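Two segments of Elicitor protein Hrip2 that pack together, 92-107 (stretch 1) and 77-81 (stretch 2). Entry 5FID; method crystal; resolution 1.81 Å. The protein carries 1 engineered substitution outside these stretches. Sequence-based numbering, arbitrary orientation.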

# COMPACT_ATOMS: atom_id res chain seq x y z
N ARG A 92 -0.56 -11.97 -19.05
CA ARG A 92 -1.01 -10.81 -18.28
C ARG A 92 -1.67 -11.26 -16.98
O ARG A 92 -2.46 -12.21 -16.96
CB ARG A 92 -2.01 -9.97 -19.10
CG ARG A 92 -2.53 -8.74 -18.37
CD ARG A 92 -3.33 -7.83 -19.30
NE ARG A 92 -2.52 -7.37 -20.42
CZ ARG A 92 -1.79 -6.26 -20.43
NH1 ARG A 92 -1.74 -5.46 -19.37
NH2 ARG A 92 -1.09 -5.94 -21.51
N VAL A 93 -1.32 -10.60 -15.88
CA VAL A 93 -1.94 -10.85 -14.58
C VAL A 93 -2.39 -9.53 -13.98
O VAL A 93 -1.62 -8.56 -13.92
CB VAL A 93 -0.99 -11.57 -13.60
CG1 VAL A 93 -1.64 -11.72 -12.24
CG2 VAL A 93 -0.61 -12.95 -14.14
N THR A 94 -3.64 -9.48 -13.54
CA THR A 94 -4.19 -8.29 -12.90
C THR A 94 -4.55 -8.61 -11.46
O THR A 94 -4.89 -9.74 -11.15
CB THR A 94 -5.44 -7.77 -13.64
OG1 THR A 94 -6.46 -8.78 -13.61
CG2 THR A 94 -5.11 -7.46 -15.09
N LEU A 95 -4.47 -7.62 -10.59
CA LEU A 95 -5.00 -7.76 -9.23
C LEU A 95 -5.62 -6.43 -8.88
O LEU A 95 -4.93 -5.40 -8.88
CB LEU A 95 -3.88 -8.12 -8.24
CG LEU A 95 -4.34 -8.24 -6.77
CD1 LEU A 95 -5.16 -9.50 -6.57
CD2 LEU A 95 -3.14 -8.23 -5.82
N SER A 96 -6.91 -6.43 -8.60
CA SER A 96 -7.62 -5.17 -8.36
C SER A 96 -8.50 -5.26 -7.12
O SER A 96 -9.12 -6.29 -6.86
CB SER A 96 -8.48 -4.86 -9.58
OG SER A 96 -9.36 -3.78 -9.31
N PRO A 97 -8.58 -4.17 -6.34
CA PRO A 97 -9.48 -4.14 -5.19
C PRO A 97 -10.82 -3.53 -5.56
O PRO A 97 -11.61 -3.22 -4.67
CB PRO A 97 -8.76 -3.19 -4.23
CG PRO A 97 -8.17 -2.17 -5.17
CD PRO A 97 -7.72 -2.97 -6.39
N GLY A 98 -11.07 -3.35 -6.85
CA GLY A 98 -12.25 -2.62 -7.29
C GLY A 98 -11.86 -1.18 -7.62
O GLY A 98 -10.67 -0.84 -7.67
N ALA A 99 -12.85 -0.33 -7.83
CA ALA A 99 -12.58 1.04 -8.27
C ALA A 99 -11.96 1.93 -7.19
O ALA A 99 -12.13 1.70 -5.98
CB ALA A 99 -13.86 1.67 -8.79
N GLY A 100 -11.23 2.96 -7.64
CA GLY A 100 -10.81 4.03 -6.75
C GLY A 100 -9.47 3.86 -6.04
O GLY A 100 -9.14 4.66 -5.17
N CYS A 101 -8.71 2.83 -6.41
CA CYS A 101 -7.43 2.56 -5.74
C CYS A 101 -6.41 2.00 -6.73
O CYS A 101 -6.79 1.45 -7.76
CB CYS A 101 -7.63 1.56 -4.60
SG CYS A 101 -8.77 2.10 -3.31
N GLN A 102 -5.13 2.14 -6.41
CA GLN A 102 -4.07 1.62 -7.28
C GLN A 102 -4.17 0.10 -7.44
O GLN A 102 -4.38 -0.62 -6.46
CB GLN A 102 -2.68 2.04 -6.77
CG GLN A 102 -1.57 1.90 -7.81
CD GLN A 102 -0.44 2.91 -7.64
OE1 GLN A 102 -0.56 3.89 -6.90
NE2 GLN A 102 0.68 2.67 -8.33
N ASP A 103 -4.04 -0.37 -8.69
CA ASP A 103 -4.17 -1.78 -9.03
C ASP A 103 -2.83 -2.33 -9.50
O ASP A 103 -1.86 -1.59 -9.67
CB ASP A 103 -5.17 -1.97 -10.19
CG ASP A 103 -6.61 -1.73 -9.79
OD1 ASP A 103 -6.86 -1.25 -8.67
OD2 ASP A 103 -7.52 -1.99 -10.62
N PHE A 104 -2.80 -3.63 -9.75
CA PHE A 104 -1.74 -4.25 -10.52
C PHE A 104 -2.33 -4.60 -11.88
O PHE A 104 -3.37 -5.27 -11.96
CB PHE A 104 -1.27 -5.55 -9.87
CG PHE A 104 -0.47 -5.37 -8.61
CD1 PHE A 104 0.92 -5.36 -8.66
CD2 PHE A 104 -1.09 -5.25 -7.38
CE1 PHE A 104 1.68 -5.23 -7.50
CE2 PHE A 104 -0.34 -5.11 -6.22
CZ PHE A 104 1.05 -5.10 -6.28
N ASN A 105 -1.68 -4.16 -12.95
CA ASN A 105 -2.01 -4.67 -14.27
C ASN A 105 -0.69 -5.01 -14.94
O ASN A 105 -0.06 -4.16 -15.57
CB ASN A 105 -2.82 -3.67 -15.08
CG ASN A 105 -3.12 -4.16 -16.49
OD1 ASN A 105 -2.88 -5.32 -16.82
ND2 ASN A 105 -3.64 -3.27 -17.33
N CYS A 106 -0.26 -6.25 -14.76
CA CYS A 106 1.08 -6.67 -15.16
C CYS A 106 1.06 -7.31 -16.53
O CYS A 106 0.56 -8.43 -16.73
CB CYS A 106 1.68 -7.61 -14.10
SG CYS A 106 1.91 -6.81 -12.46
N ALA A 107 1.61 -6.58 -17.50
CA ALA A 107 1.65 -7.03 -18.88
C ALA A 107 2.51 -8.28 -18.99
O ALA A 107 3.34 -8.53 -18.11
CB ALA A 107 2.21 -5.91 -19.76
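Stretch 2 (77-81) YYELS

Two layers of β-structure pack well when the side chains of one strand drop into the spaces between side chains on the other, and this pair of segments from Hrip2 illustrates the principle on a small scale. Stretch 1 is a hairpin: strands 93-96 and 104-106 are joined by backbone hydrogen bonds in which Val93 pairs with Cys106 and Leu95 with Phe104, and a loop connects them. Side chains alternate along it, so that Val93, Leu95, Phe104 and Cys106 point toward stretch 2 while Thr94, Ser96 and Asn105 point away.

Stretch 2 is extended throughout and lies along this apolar face. Its direction is nearly antiparallel to strand 93-96, at 171° with an axial separation of 8.1 Å, and nearly parallel to strand 104-106, at 11° and 9.1 Å. No backbone hydrogen bond links the two stretches; the spacing is that of packed side chains. Leu95 lies opposite Leu80, their CA atoms 6.7 Å apart, and Pro97 opposite Tyr78, at 7.8 Å between CA atoms.

Two projections of stretch 2 do most of the filling. Leu80 enters a hollow lined by Val93, Leu95, Phe104 and Cys106. Its CB stands almost squarely over one face of the Phe104 ring, 3.6 Å from the centroid and 7° off the normal, while Leu95 CD2 approaches the same Leu80 CB to 3.7 Å. Farther out, Leu80 CD2 meets Val93 CG1 at 3.8 Å and Cys106 SG at 4.0 Å. Phe104 CB and Leu95 CB also reach Leu80 CD2, at 3.7 Å and 4.2 Å, so both flank the leucine from base to tip.

Tyr78, the second projection, adopts the p rotamer and reaches toward the loop end of the hairpin. Pro97 covers one face of its ring, with CB 4.1 Å from the centroid in a CH-pi contact, and Leu95 CD2 lies at the ring's edge, 4.2 Å from Tyr78 CB. At the far end, Tyr78 OH donates a short hydrogen bond of 2.6 Å to Gln102 O. A polar group carried into a largely apolar contact thereby finds a backbone acceptor.

Bumps on the hairpin fill space in return. Leu95 CD2 nestles between Tyr78 and Leu80, coming within 3.8 Å of Glu79 C, and Phe104 reaches the backbone there too, its CZ 3.5 Å from Leu80 N. Glu79 points its CA-to-CB bond away and meets both through its backbone. The whole fit buries 473 Å², counting both sides.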

# COMPACT_ATOMS: atom_id res chain seq x y z
N TYR A 77 -5.30 -4.20 2.41
CA TYR A 77 -4.01 -4.17 1.74
C TYR A 77 -3.86 -5.41 0.87
O TYR A 77 -4.35 -6.47 1.23
CB TYR A 77 -2.89 -4.09 2.78
CG TYR A 77 -3.02 -2.90 3.73
CD1 TYR A 77 -2.67 -1.62 3.32
CD2 TYR A 77 -3.51 -3.06 5.02
CE1 TYR A 77 -2.78 -0.53 4.19
CE2 TYR A 77 -3.64 -1.98 5.88
CZ TYR A 77 -3.27 -0.72 5.46
OH TYR A 77 -3.39 0.35 6.33
N TYR A 78 -3.21 -5.27 -0.28
CA TYR A 78 -3.11 -6.37 -1.24
C TYR A 78 -1.78 -6.28 -1.98
O TYR A 78 -1.32 -5.19 -2.32
CB TYR A 78 -4.28 -6.35 -2.24
CG TYR A 78 -4.57 -4.96 -2.74
CD1 TYR A 78 -5.33 -4.08 -1.99
CD2 TYR A 78 -4.06 -4.52 -3.95
CE1 TYR A 78 -5.58 -2.79 -2.43
CE2 TYR A 78 -4.31 -3.23 -4.40
CZ TYR A 78 -5.07 -2.38 -3.63
OH TYR A 78 -5.31 -1.08 -4.06
N GLU A 79 -1.18 -7.44 -2.23
CA GLU A 79 0.13 -7.52 -2.86
C GLU A 79 0.10 -8.63 -3.89
O GLU A 79 -0.33 -9.75 -3.60
CB GLU A 79 1.18 -7.83 -1.80
CG GLU A 79 2.60 -8.09 -2.34
CD GLU A 79 3.60 -8.39 -1.24
OE1 GLU A 79 3.18 -8.69 -0.09
OE2 GLU A 79 4.83 -8.34 -1.51
N LEU A 80 0.55 -8.32 -5.10
CA LEU A 80 0.71 -9.33 -6.15
C LEU A 80 2.20 -9.61 -6.27
O LEU A 80 2.95 -8.80 -6.80
CB LEU A 80 0.16 -8.81 -7.48
CG LEU A 80 0.24 -9.78 -8.66
CD1 LEU A 80 -0.61 -11.01 -8.40
CD2 LEU A 80 -0.22 -9.09 -9.95
N SER A 81 2.64 -10.77 -5.78
CA SER A 81 4.07 -11.02 -5.60
C SER A 81 4.63 -12.15 -6.44
O SER A 81 4.04 -13.23 -6.50
CB SER A 81 4.38 -11.29 -4.13
OG SER A 81 5.75 -11.57 -3.93